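Local coordinates for protein beta-glucanase (Bacteroides thetaiotaomicron, PDB 6EUG) that probably hydrolyses beta-1,3-galactosidic bonds of arabinogalactan, this chain being the family 43 glycoside hydrolase part of a longer protein that also has a family 16 domain, at residues G32-W35 against N41-N44; M200-D205 against G251-I256; Y226-S231 against L237-L242. One frame throughout, in Å; residues are numbered along the deposited sequence.

Contact 1: residues G32-W35 against N41-N44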
ATOM      1  N   GLY A  32      -5.809 -10.137 -16.287  1.00 19.40           N
ATOM      2  CA  GLY A  32      -6.491 -11.349 -15.812  1.00 18.88           C
ATOM      3  C   GLY A  32      -5.994 -12.683 -16.331  1.00 20.43           C
ATOM      4  O   GLY A  32      -6.433 -13.731 -15.832  1.00 24.59           O
ATOM      5  N   LYS A  33      -5.093 -12.665 -17.315  1.00 22.44           N
ATOM      6  CA  LYS A  33      -4.506 -13.898 -17.853  1.00 22.67           C
ATOM      7  C   LYS A  33      -3.296 -14.326 -17.027  1.00 22.48           C
ATOM      8  O   LYS A  33      -2.796 -13.572 -16.208  1.00 20.77           O
ATOM      9  CB  LYS A  33      -4.089 -13.733 -19.308  1.00 22.68           C
ATOM     10  CG  LYS A  33      -5.167 -13.215 -20.239  1.00 28.72           C
ATOM     11  CD  LYS A  33      -6.285 -14.207 -20.375  1.00 35.03           C
ATOM     12  CE  LYS A  33      -7.260 -13.760 -21.448  1.00 42.08           C
ATOM     13  NZ  LYS A  33      -8.495 -14.575 -21.356  1.00 44.61           N
ATOM     14  N   VAL A  34      -2.842 -15.561 -17.245  1.00 22.77           N
ATOM     15  CA  VAL A  34      -1.607 -16.052 -16.603  1.00 22.34           C
ATOM     16  C   VAL A  34      -0.387 -15.392 -17.233  1.00 21.71           C
ATOM     17  O   VAL A  34      -0.167 -15.544 -18.447  1.00 24.48           O
ATOM     18  CB  VAL A  34      -1.509 -17.584 -16.723  1.00 24.16           C
ATOM     19  CG1 VAL A  34      -0.208 -18.095 -16.116  1.00 22.70           C
ATOM     20  CG2 VAL A  34      -2.706 -18.274 -16.079  1.00 24.40           C
ATOM     21  N   TRP A  35       0.422 -14.672 -16.441  1.00 19.66           N
ATOM     22  CA  TRP A  35       1.657 -14.068 -16.950  1.00 20.13           C
ATOM     23  C   TRP A  35       2.859 -14.873 -16.465  1.00 18.36           C
ATOM     24  O   TRP A  35       2.904 -15.261 -15.289  1.00 20.01           O
ATOM     25  CB  TRP A  35       1.831 -12.611 -16.491  1.00 20.98           C
ATOM     26  CG  TRP A  35       0.734 -11.644 -16.916  1.00 19.57           C
ATOM     27  CD1 TRP A  35      -0.342 -11.911 -17.718  1.00 20.06           C
ATOM     28  CD2 TRP A  35       0.647 -10.255 -16.580  1.00 17.81           C
ATOM     29  NE1 TRP A  35      -1.114 -10.791 -17.862  1.00 20.82           N
ATOM     30  CE2 TRP A  35      -0.525  -9.752 -17.189  1.00 19.41           C
ATOM     31  CE3 TRP A  35       1.435  -9.384 -15.801  1.00 16.55           C
ATOM     32  CZ2 TRP A  35      -0.938  -8.410 -17.039  1.00 19.90           C
ATOM     33  CZ3 TRP A  35       1.023  -8.045 -15.652  1.00 17.78           C
ATOM     34  CH2 TRP A  35      -0.146  -7.579 -16.283  1.00 20.12           C
ATOM     35  N   ASN A  41       8.060 -19.443 -15.986  1.00 21.27           N
ATOM     36  CA  ASN A  41       7.419 -19.683 -14.676  1.00 21.71           C
ATOM     37  C   ASN A  41       6.405 -18.580 -14.366  1.00 19.29           C
ATOM     38  O   ASN A  41       6.626 -17.413 -14.694  1.00 19.63           O
ATOM     39  CB  ASN A  41       8.473 -19.755 -13.560  1.00 22.82           C
ATOM     40  CG  ASN A  41       9.419 -20.946 -13.729  1.00 23.73           C
ATOM     41  OD1 ASN A  41      10.650 -20.825 -13.569  1.00 29.18           O
ATOM     42  ND2 ASN A  41       8.855 -22.089 -14.086  1.00 23.27           N
ATOM     43  N   VAL A  42       5.287 -18.948 -13.748  1.00 18.74           N
ATOM     44  CA  VAL A  42       4.249 -17.957 -13.397  1.00 19.80           C
ATOM     45  C   VAL A  42       4.847 -16.826 -12.520  1.00 20.01           C
ATOM     46  O   VAL A  42       5.614 -17.099 -11.585  1.00 20.44           O
ATOM     47  CB  VAL A  42       3.030 -18.652 -12.722  1.00 21.11           C
ATOM     48  CG1 VAL A  42       2.034 -17.625 -12.175  1.00 22.25           C
ATOM     49  CG2 VAL A  42       2.317 -19.551 -13.739  1.00 22.34           C
ATOM     50  N   ILE A  43       4.536 -15.563 -12.847  1.00 18.73           N
ATOM     51  CA  ILE A  43       5.027 -14.418 -12.069  1.00 17.71           C
ATOM     52  C   ILE A  43       4.305 -14.402 -10.726  1.00 17.01           C
ATOM     53  O   ILE A  43       3.069 -14.433 -10.689  1.00 19.42           O
ATOM     54  CB  ILE A  43       4.839 -13.059 -12.817  1.00 18.28           C
ATOM     55  CG1 ILE A  43       5.693 -13.070 -14.117  1.00 19.17           C
ATOM     56  CG2 ILE A  43       5.194 -11.882 -11.902  1.00 19.40           C
ATOM     57  CD1 ILE A  43       5.539 -11.848 -15.021  1.00 19.62           C
ATOM     58  N   ASN A  44       5.079 -14.312  -9.644  1.00 15.66           N
ATOM     59  CA  ASN A  44       4.589 -14.369  -8.262  1.00 16.88           C
ATOM     60  C   ASN A  44       5.048 -13.105  -7.519  1.00 15.40           C
ATOM     61  O   ASN A  44       6.088 -13.103  -6.881  1.00 17.11           O
ATOM     62  CB  ASN A  44       5.115 -15.680  -7.617  1.00 16.89           C
ATOM     63  CG  ASN A  44       4.432 -16.032  -6.292  1.00 16.53           C
ATOM     64  OD1 ASN A  44       3.583 -15.290  -5.779  1.00 16.50           O
ATOM     65  ND2 ASN A  44       4.762 -17.222  -5.766  1.00 17.28           N
TER
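The loop that leads into strand 48-53 folds back on itself here, at the N-terminal start of a five-bladed beta-propeller, and Trp35 meets Ile43 across the fold. Neither segment is a regular strand. They share one backbone hydrogen bond, from Ile43 N to Trp35 O, 3.0 Å long and almost straight at 173°. The same carbonyl oxygen receives a second, softer contact. Val42 CA lies 3.6 Å from Trp35 O, with its hydrogen directed roughly at that oxygen. One acceptor thus serves two consecutive residues of 41-44.

The side chain of Ile43 turns toward the 32-35 segment. Its CG1 is anti to its own carbonyl carbon (chi1 -63°), and this branch comes up against the Trp35 peptide. Ile43 CG1 is 3.7 Å from Trp35 O. The chain runs on extended (chi2 176°), and Ile43 CD1 ends 4.1 Å from Trp35 CB. The indole itself does not lie on Ile43. It leads away from the 41-44 segment and packs edge-to-face with Trp352. Its NE1 is hydrogen-bonded to Ala30 O, within the same N-terminal loop.

Both Trp35 and Ile43 also touch Trp59 of strand 56-62. Tyr350 makes a backbone hydrogen bond with Gly32, and its hydroxyl is hydrogen-bonded to Ile43 O. The loop therefore lies against strands of both the first and the last sheet of the propeller. Ile43 is the buried member of the pairing, while Val34 and Val42 are exposed.

Those two valines add a small apolar touch on the outside. Their side chains cross at about a right angle, and the touch is between Val34 CG1 and Val42 CG2, 3.8 Å apart.

Contact 2: residues M200-D205 against G251-I256; sequences MFVKRD and GKYIRI
Val202 on helix 200-205 points at the strand 252-256, and its two methyls meet different side chains there. CG2 goes to Arg255 and CG1 to Tyr253. Val202 and Arg255 approach from opposite directions. Val202 CG2 lies 3.4 Å from Arg255 NE and 3.8 Å from Arg255 CD. The methyl meets the guanidinium obliquely, at the inner end of the group where the aliphatic chain joins it. The Arg255 chain bends at chi3 (-74°), which sets where NE lies; the two terminal nitrogens are farther from the methyl than NE is.

Tyr253 and Val202 run past each other in opposite senses. Their touch is looser: Val202 CG1 stands 4.1 Å from Tyr253 OH. No hydrogen bond joins the two segments; the contact is van der Waals packing of the valine methyls against two polar side chains. Those groups are satisfied by others. Tyr253 OH is hydrogen-bonded to Ala165 O. Arg255 NH2 forms a salt bridge with Glu232, and NH1 and NH2 also reach the backbone oxygens of Ala197 and Ile196.

Within the helix, Arg204 lies over one face of the Phe201 ring and forms a salt bridge with Asp205, and its NH1 has another to Asp233.

The contact is buried. It joins a short helix outside the propeller to the outermost strand of a four-stranded sheet. Strand 236-242 flanks 252-256 within that sheet, and helix 190-197 packs against Met200 and Phe201.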
ATOM      1  N   MET A 200     -11.135   8.157  19.308  1.00 16.56           N
ATOM      2  CA  MET A 200     -11.076   7.198  20.398  1.00 17.25           C
ATOM      3  C   MET A 200      -9.949   6.181  20.231  1.00 16.20           C
ATOM      4  O   MET A 200      -9.240   5.892  21.176  1.00 17.73           O
ATOM      5  CB  MET A 200     -12.432   6.489  20.537  1.00 17.83           C
ATOM      6  CG  MET A 200     -12.482   5.408  21.611  1.00 18.70           C
ATOM      7  SD  MET A 200     -14.139   4.783  22.022  1.00 20.00           S
ATOM      8  CE  MET A 200     -14.577   3.950  20.506  1.00 17.87           C
ATOM      9  N   PHE A 201      -9.811   5.628  19.031  1.00 14.41           N
ATOM     10  CA  PHE A 201      -8.718   4.626  18.814  1.00 13.67           C
ATOM     11  C   PHE A 201      -7.335   5.250  18.654  1.00 13.96           C
ATOM     12  O   PHE A 201      -6.295   4.566  18.892  1.00 15.92           O
ATOM     13  CB  PHE A 201      -9.062   3.652  17.643  1.00 15.16           C
ATOM     14  CG  PHE A 201     -10.115   2.584  17.971  1.00 15.59           C
ATOM     15  CD1 PHE A 201     -10.675   2.414  19.248  1.00 14.34           C
ATOM     16  CD2 PHE A 201     -10.551   1.737  16.963  1.00 15.72           C
ATOM     17  CE1 PHE A 201     -11.638   1.415  19.477  1.00 16.28           C
ATOM     18  CE2 PHE A 201     -11.500   0.742  17.186  1.00 16.67           C
ATOM     19  CZ  PHE A 201     -12.042   0.580  18.440  1.00 15.29           C
ATOM     20  N   VAL A 202      -7.268   6.517  18.241  1.00 14.24           N
ATOM     21  CA  VAL A 202      -6.001   7.235  18.301  1.00 14.99           C
ATOM     22  C   VAL A 202      -5.488   7.310  19.760  1.00 15.23           C
ATOM     23  O   VAL A 202      -4.314   6.975  20.040  1.00 17.94           O
ATOM     24  CB  VAL A 202      -6.100   8.663  17.706  1.00 15.81           C
ATOM     25  CG1 VAL A 202      -4.773   9.409  17.834  1.00 16.39           C
ATOM     26  CG2 VAL A 202      -6.532   8.633  16.232  1.00 17.15           C
ATOM     27  N   LYS A 203      -6.359   7.734  20.671  1.00 15.71           N
ATOM     28  CA  LYS A 203      -6.006   7.826  22.117  1.00 16.34           C
ATOM     29  C   LYS A 203      -5.648   6.437  22.697  1.00 17.74           C
ATOM     30  O   LYS A 203      -4.669   6.310  23.427  1.00 21.10           O
ATOM     31  CB  LYS A 203      -7.158   8.503  22.903  1.00 20.14           C
ATOM     32  N   ARG A 204      -6.400   5.400  22.312  1.00 17.48           N
ATOM     33  CA  ARG A 204      -6.145   4.022  22.735  1.00 18.24           C
ATOM     34  C   ARG A 204      -4.721   3.603  22.371  1.00 20.26           C
ATOM     35  O   ARG A 204      -4.018   3.001  23.178  1.00 21.49           O
ATOM     36  CB  ARG A 204      -7.138   3.074  22.070  1.00 18.43           C
ATOM     37  CG  ARG A 204      -7.104   1.627  22.549  1.00 19.43           C
ATOM     38  CD  ARG A 204      -7.832   0.689  21.596  1.00 19.70           C
ATOM     39  NE  ARG A 204      -7.251   0.678  20.238  1.00 16.62           N
ATOM     40  CZ  ARG A 204      -7.760   0.040  19.179  1.00 17.90           C
ATOM     41  NH1 ARG A 204      -8.883  -0.677  19.275  1.00 18.83           N
ATOM     42  NH2 ARG A 204      -7.131   0.097  18.004  1.00 16.99           N
ATOM     43  N   ASP A 205      -4.300   3.941  21.155  1.00 18.62           N
ATOM     44  CA  ASP A 205      -3.037   3.443  20.636  1.00 18.11           C
ATOM     45  C   ASP A 205      -1.885   4.431  20.796  1.00 20.89           C
ATOM     46  O   ASP A 205      -0.762   4.126  20.375  1.00 20.62           O
ATOM     47  CB  ASP A 205      -3.222   3.092  19.151  1.00 16.89           C
ATOM     48  CG  ASP A 205      -4.154   1.892  18.928  1.00 17.49           C
ATOM     49  OD1 ASP A 205      -4.353   1.083  19.884  1.00 16.99           O
ATOM     50  OD2 ASP A 205      -4.668   1.748  17.773  1.00 17.51           O
ATOM     51  N   GLY A 251       7.283  12.096  13.300  1.00 19.51           N
ATOM     52  CA  GLY A 251       6.250  12.500  14.252  1.00 18.97           C
ATOM     53  C   GLY A 251       5.139  13.342  13.662  1.00 20.13           C
ATOM     54  O   GLY A 251       4.100  13.543  14.313  1.00 22.62           O
ATOM     55  N   LYS A 252       5.342  13.837  12.437  1.00 17.98           N
ATOM     56  CA  LYS A 252       4.360  14.682  11.771  1.00 16.67           C
ATOM     57  C   LYS A 252       3.467  13.771  10.921  1.00 16.16           C
ATOM     58  O   LYS A 252       3.974  13.038  10.044  1.00 17.11           O
ATOM     59  CB  LYS A 252       5.065  15.736  10.901  1.00 19.09           C
ATOM     60  CG  LYS A 252       4.141  16.735  10.238  1.00 21.91           C
ATOM     61  CD  LYS A 252       4.815  17.575   9.161  1.00 27.50           C
ATOM     62  CE  LYS A 252       5.932  18.431   9.687  1.00 29.60           C
ATOM     63  NZ  LYS A 252       6.209  19.526   8.701  1.00 31.00           N
ATOM     64  N   TYR A 253       2.164  13.781  11.207  1.00 15.64           N
ATOM     65  CA  TYR A 253       1.189  12.964  10.472  1.00 14.05           C
ATOM     66  C   TYR A 253      -0.215  13.521  10.567  1.00 15.70           C
ATOM     67  O   TYR A 253      -0.509  14.268  11.509  1.00 17.83           O
ATOM     68  CB  TYR A 253       1.168  11.502  10.935  1.00 13.34           C
ATOM     69  CG  TYR A 253       0.544  11.145  12.297  1.00 14.24           C
ATOM     70  CD1 TYR A 253       1.195  11.450  13.490  1.00 14.64           C
ATOM     71  CD2 TYR A 253      -0.680  10.426  12.376  1.00 16.72           C
ATOM     72  CE1 TYR A 253       0.656  11.085  14.721  1.00 16.17           C
ATOM     73  CE2 TYR A 253      -1.233  10.055  13.601  1.00 14.45           C
ATOM     74  CZ  TYR A 253      -0.569  10.371  14.782  1.00 14.97           C
ATOM     75  OH  TYR A 253      -1.132   9.991  16.002  1.00 16.07           O
ATOM     76  N   ILE A 254      -1.072  13.110   9.614  1.00 15.30           N
ATOM     77  CA  ILE A 254      -2.513  13.437   9.633  1.00 14.57           C
ATOM     78  C   ILE A 254      -3.366  12.140   9.599  1.00 13.97           C
ATOM     79  O   ILE A 254      -2.877  11.056   9.228  1.00 13.79           O
ATOM     80  CB  ILE A 254      -2.944  14.409   8.506  1.00 15.76           C
ATOM     81  CG1 ILE A 254      -2.793  13.787   7.091  1.00 17.62           C
ATOM     82  CG2 ILE A 254      -2.199  15.725   8.664  1.00 16.11           C
ATOM     83  CD1 ILE A 254      -3.461  14.543   5.952  1.00 19.00           C
ATOM     84  N   ARG A 255      -4.642  12.278   9.949  1.00 13.93           N
ATOM     85  CA  ARG A 255      -5.621  11.198   9.838  1.00 14.30           C
ATOM     86  C   ARG A 255      -6.795  11.705   8.977  1.00 15.88           C
ATOM     87  O   ARG A 255      -7.234  12.859   9.120  1.00 17.22           O
ATOM     88  CB  ARG A 255      -6.063  10.706  11.235  1.00 14.88           C
ATOM     89  CG  ARG A 255      -6.894  11.666  12.078  1.00 15.75           C
ATOM     90  CD  ARG A 255      -7.123  11.142  13.493  1.00 15.37           C
ATOM     91  NE  ARG A 255      -8.101  10.046  13.593  1.00 15.15           N
ATOM     92  CZ  ARG A 255      -9.400  10.178  13.858  1.00 15.32           C
ATOM     93  NH1 ARG A 255      -9.949  11.369  14.050  1.00 17.17           N
ATOM     94  NH2 ARG A 255     -10.150   9.074  13.978  1.00 16.33           N
ATOM     95  N   ILE A 256      -7.278  10.860   8.070  1.00 15.27           N
ATOM     96  CA  ILE A 256      -8.315  11.245   7.121  1.00 15.74           C
ATOM     97  C   ILE A 256      -9.357  10.142   6.965  1.00 13.90           C
ATOM     98  O   ILE A 256      -9.082   8.942   7.166  1.00 15.03           O
ATOM     99  CB  ILE A 256      -7.753  11.649   5.728  1.00 15.46           C
ATOM    100  CG1 ILE A 256      -6.883  10.514   5.118  1.00 16.54           C
ATOM    101  CG2 ILE A 256      -6.950  12.953   5.824  1.00 16.65           C
ATOM    102  CD1 ILE A 256      -6.475  10.766   3.671  1.00 16.72           C
TER

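Contact 3: residues Y226-S231 against L237-L242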
ATOM      1  N   TYR A 226       6.565   9.930   2.117  1.00 15.25           N
ATOM      2  CA  TYR A 226       5.407   9.704   2.970  1.00 14.59           C
ATOM      3  C   TYR A 226       5.007   8.226   2.993  1.00 14.79           C
ATOM      4  O   TYR A 226       4.999   7.549   1.940  1.00 16.24           O
ATOM      5  CB  TYR A 226       4.179  10.563   2.557  1.00 15.51           C
ATOM      6  CG  TYR A 226       4.506  12.066   2.623  1.00 13.85           C
ATOM      7  CD1 TYR A 226       5.111  12.717   1.557  1.00 13.45           C
ATOM      8  CD2 TYR A 226       4.222  12.823   3.780  1.00 13.49           C
ATOM      9  CE1 TYR A 226       5.457  14.066   1.641  1.00 14.15           C
ATOM     10  CE2 TYR A 226       4.562  14.151   3.854  1.00 14.35           C
ATOM     11  CZ  TYR A 226       5.165  14.771   2.783  1.00 15.40           C
ATOM     12  OH  TYR A 226       5.477  16.096   2.891  1.00 19.39           O
ATOM     13  N   HIS A 227       4.660   7.781   4.196  1.00 13.26           N
ATOM     14  CA  HIS A 227       4.103   6.433   4.498  1.00 12.77           C
ATOM     15  C   HIS A 227       2.573   6.602   4.727  1.00 13.20           C
ATOM     16  O   HIS A 227       2.141   7.311   5.651  1.00 13.77           O
ATOM     17  CB  HIS A 227       4.841   5.843   5.700  1.00 13.88           C
ATOM     18  CG  HIS A 227       4.326   4.513   6.188  1.00 13.55           C
ATOM     19  ND1 HIS A 227       4.316   4.167   7.525  1.00 14.37           N
ATOM     20  CD2 HIS A 227       3.804   3.459   5.522  1.00 13.80           C
ATOM     21  CE1 HIS A 227       3.815   2.947   7.653  1.00 15.42           C
ATOM     22  NE2 HIS A 227       3.490   2.501   6.447  1.00 15.73           N
ATOM     23  N   ILE A 228       1.791   5.962   3.862  1.00 12.32           N
ATOM     24  CA  ILE A 228       0.329   6.086   3.813  1.00 11.31           C
ATOM     25  C   ILE A 228      -0.218   4.714   4.231  1.00 11.93           C
ATOM     26  O   ILE A 228       0.155   3.704   3.632  1.00 13.52           O
ATOM     27  CB  ILE A 228      -0.176   6.466   2.420  1.00 12.38           C
ATOM     28  CG1 ILE A 228       0.351   7.874   2.045  1.00 15.50           C
ATOM     29  CG2 ILE A 228      -1.705   6.519   2.414  1.00 13.19           C
ATOM     30  CD1 ILE A 228       0.334   8.225   0.595  1.00 23.04           C
ATOM     31  N   TYR A 229      -1.054   4.656   5.252  1.00 11.93           N
ATOM     32  CA  TYR A 229      -1.500   3.337   5.771  1.00 12.28           C
ATOM     33  C   TYR A 229      -2.885   3.307   6.401  1.00 13.78           C
ATOM     34  O   TYR A 229      -3.358   4.321   6.909  1.00 14.26           O
ATOM     35  CB  TYR A 229      -0.450   2.778   6.766  1.00 13.05           C
ATOM     36  CG  TYR A 229      -0.160   3.757   7.922  1.00 13.65           C
ATOM     37  CD1 TYR A 229       0.763   4.820   7.764  1.00 12.66           C
ATOM     38  CD2 TYR A 229      -0.867   3.685   9.145  1.00 14.08           C
ATOM     39  CE1 TYR A 229       0.989   5.717   8.791  1.00 13.71           C
ATOM     40  CE2 TYR A 229      -0.637   4.580  10.175  1.00 14.56           C
ATOM     41  CZ  TYR A 229       0.255   5.632   9.986  1.00 15.73           C
ATOM     42  OH  TYR A 229       0.446   6.548  10.996  1.00 15.37           O
ATOM     43  N   SER A 230      -3.506   2.119   6.378  0.50 14.52           N
ATOM     44  CA  SER A 230      -4.763   1.880   7.059  0.50 14.70           C
ATOM     45  C   SER A 230      -4.459   1.666   8.562  0.50 14.36           C
ATOM     46  O   SER A 230      -3.650   0.815   8.932  0.50 13.59           O
ATOM     47  CB  SER A 230      -5.497   0.677   6.452  0.50 16.58           C
ATOM     48  OG  SER A 230      -5.737   0.859   5.058  0.50 15.32           O
ATOM     49  N   SER A 231      -5.111   2.454   9.408  1.00 11.61           N
ATOM     50  CA  SER A 231      -4.836   2.516  10.868  1.00 13.06           C
ATOM     51  C   SER A 231      -6.126   2.377  11.709  1.00 13.41           C
ATOM     52  O   SER A 231      -7.211   2.206  11.159  1.00 13.14           O
ATOM     53  CB  SER A 231      -4.163   3.864  11.197  1.00 13.47           C
ATOM     54  OG  SER A 231      -3.528   3.877  12.480  1.00 13.77           O
ATOM     55  N   LEU A 237      -7.574   6.200   7.510  1.00 14.38           N
ATOM     56  CA  LEU A 237      -6.260   6.318   6.839  1.00 14.87           C
ATOM     57  C   LEU A 237      -5.375   7.329   7.582  1.00 14.67           C
ATOM     58  O   LEU A 237      -5.878   8.342   8.068  1.00 14.30           O
ATOM     59  CB  LEU A 237      -6.377   6.805   5.409  1.00 16.17           C
ATOM     60  CG  LEU A 237      -6.879   5.831   4.360  1.00 17.90           C
ATOM     61  CD1 LEU A 237      -7.172   6.619   3.103  1.00 20.37           C
ATOM     62  CD2 LEU A 237      -5.836   4.739   4.094  1.00 18.99           C
ATOM     63  N   GLN A 238      -4.069   7.032   7.667  1.00 13.13           N
ATOM     64  CA  GLN A 238      -3.085   8.011   8.166  1.00 14.17           C
ATOM     65  C   GLN A 238      -1.963   8.231   7.148  1.00 14.19           C
ATOM     66  O   GLN A 238      -1.640   7.310   6.372  1.00 13.62           O
ATOM     67  CB  GLN A 238      -2.555   7.628   9.564  1.00 15.30           C
ATOM     68  CG  GLN A 238      -3.620   7.691  10.660  1.00 16.01           C
ATOM     69  CD  GLN A 238      -3.130   7.256  12.043  1.00 15.25           C
ATOM     70  OE1 GLN A 238      -1.925   7.004  12.227  1.00 14.98           O
ATOM     71  NE2 GLN A 238      -4.064   7.139  13.024  1.00 15.02           N
ATOM     72  N   ILE A 239      -1.427   9.474   7.111  1.00 13.72           N
ATOM     73  CA  ILE A 239      -0.323   9.872   6.220  1.00 15.20           C
ATOM     74  C   ILE A 239       0.756  10.455   7.109  1.00 15.44           C
ATOM     75  O   ILE A 239       0.492  11.462   7.775  1.00 15.81           O
ATOM     76  CB  ILE A 239      -0.752  10.927   5.181  1.00 16.50           C
ATOM     77  CG1 ILE A 239      -1.966  10.418   4.389  1.00 15.73           C
ATOM     78  CG2 ILE A 239       0.416  11.294   4.264  1.00 16.38           C
ATOM     79  CD1 ILE A 239      -2.463  11.349   3.282  1.00 18.65           C
ATOM     80  N   ALA A 240       1.935   9.813   7.112  1.00 14.74           N
ATOM     81  CA  ALA A 240       3.063  10.144   8.019  1.00 17.03           C
ATOM     82  C   ALA A 240       4.340  10.495   7.243  1.00 16.65           C
ATOM     83  O   ALA A 240       4.818   9.714   6.410  1.00 16.16           O
ATOM     84  CB  ALA A 240       3.337   8.983   8.960  1.00 16.05           C
ATOM     85  N   GLU A 241       4.903  11.659   7.536  1.00 17.66           N
ATOM     86  CA  GLU A 241       6.196  12.061   6.995  1.00 17.46           C
ATOM     87  C   GLU A 241       7.361  11.146   7.455  1.00 14.18           C
ATOM     88  O   GLU A 241       7.495  10.857   8.652  1.00 16.07           O
ATOM     89  CB  GLU A 241       6.452  13.503   7.419  1.00 15.51           C
ATOM     90  CG  GLU A 241       7.716  14.151   6.856  1.00 17.79           C
ATOM     91  CD  GLU A 241       8.038  15.485   7.501  1.00 20.54           C
ATOM     92  OE1 GLU A 241       8.073  15.571   8.768  1.00 20.73           O
ATOM     93  OE2 GLU A 241       8.284  16.451   6.745  1.00 26.47           O
ATOM     94  N   LEU A 242       8.241  10.781   6.527  1.00 14.03           N
ATOM     95  CA  LEU A 242       9.494  10.058   6.827  1.00 14.63           C
ATOM     96  C   LEU A 242      10.682  11.025   7.048  1.00 15.91           C
ATOM     97  O   LEU A 242      10.725  12.140   6.494  1.00 17.27           O
ATOM     98  CB  LEU A 242       9.815   9.079   5.694  1.00 14.91           C
ATOM     99  CG  LEU A 242       8.782   7.949   5.503  1.00 16.10           C
ATOM    100  CD1 LEU A 242       9.261   7.005   4.414  1.00 17.76           C
ATOM    101  CD2 LEU A 242       8.473   7.175   6.784  1.00 19.51           C
TER
HETATM  102  O   HOH W   1       5.914  17.551   5.202  1.00 27.20           O
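Tyr229 and Gln238 pair in this antiparallel hairpin, in a four-stranded blade of the propeller. Two hydrogen-bonded pairs carry the backbone bonding: His227 with Ala240, and Tyr229 with Gln238. Each makes two N-H to O bonds, all 2.9 Å long.

Between side chains, Tyr229 OH donates to Gln238 OE1 over 2.7 Å, in the carbonyl plane and on a lone pair. With CG placed between its backbone N and carbonyl carbon (chi1 56°), the Tyr229 ring leans across to the partner strand. Ring and amide planes stand 69° apart. At the amide's other end, Gln238 NE2 is hydrogen-bonded to Glu232 and Gln210.

Apolar packing is found on both faces of the sheet. On the face of Tyr229 and Ala240, Ala240 CB is at the edge of the Tyr229 ring, 4.0 Å from Tyr229 CE1. On the opposite face Ile228 and Ile239 lie side by side, Ile228 CG1 4.1 Å from Ile239 CG2. Tyr226 is on that same face, its CD2 4.1 Å from Ile239 CG2; its ring crosses the Glu241 side chain obliquely.

A water donates to both Tyr226 OH (2.8 Å) and Glu241 OE2 (3.0 Å). Glu241 also salt-bridges Lys224 and hydrogen-bonds Thr250.

Bonds at both ends of the Gln238 amide fix which end is oxygen. The buried polar ends of Tyr229, Gln238 and Glu241 each have partners, and the lysine and water probably stabilise Glu241 as a carboxylate.

In the fold
Contacts 2 and 3 are neighbours in one four-stranded sheet, with centres 10 Å apart. Strand 252-256 adds to the hairpin of contact 3 through Ile254 N to Ile239 O, at 2.9 Å. Glu232 also serves both, binding Arg255 with one oxygen and Gln238 with the other. Contact 3 lies close to the pocket: the Ser230 side chain is about 7 Å from the bound glucoimidazole. Ser230 also shares backbone bonding with Asp214, a residue of that pocket. Contact 1 is remote. Its centre is 31 Å from that of contact 3 and 39 Å from that of contact 2, on the opposite side of the chain's centre from contact 2.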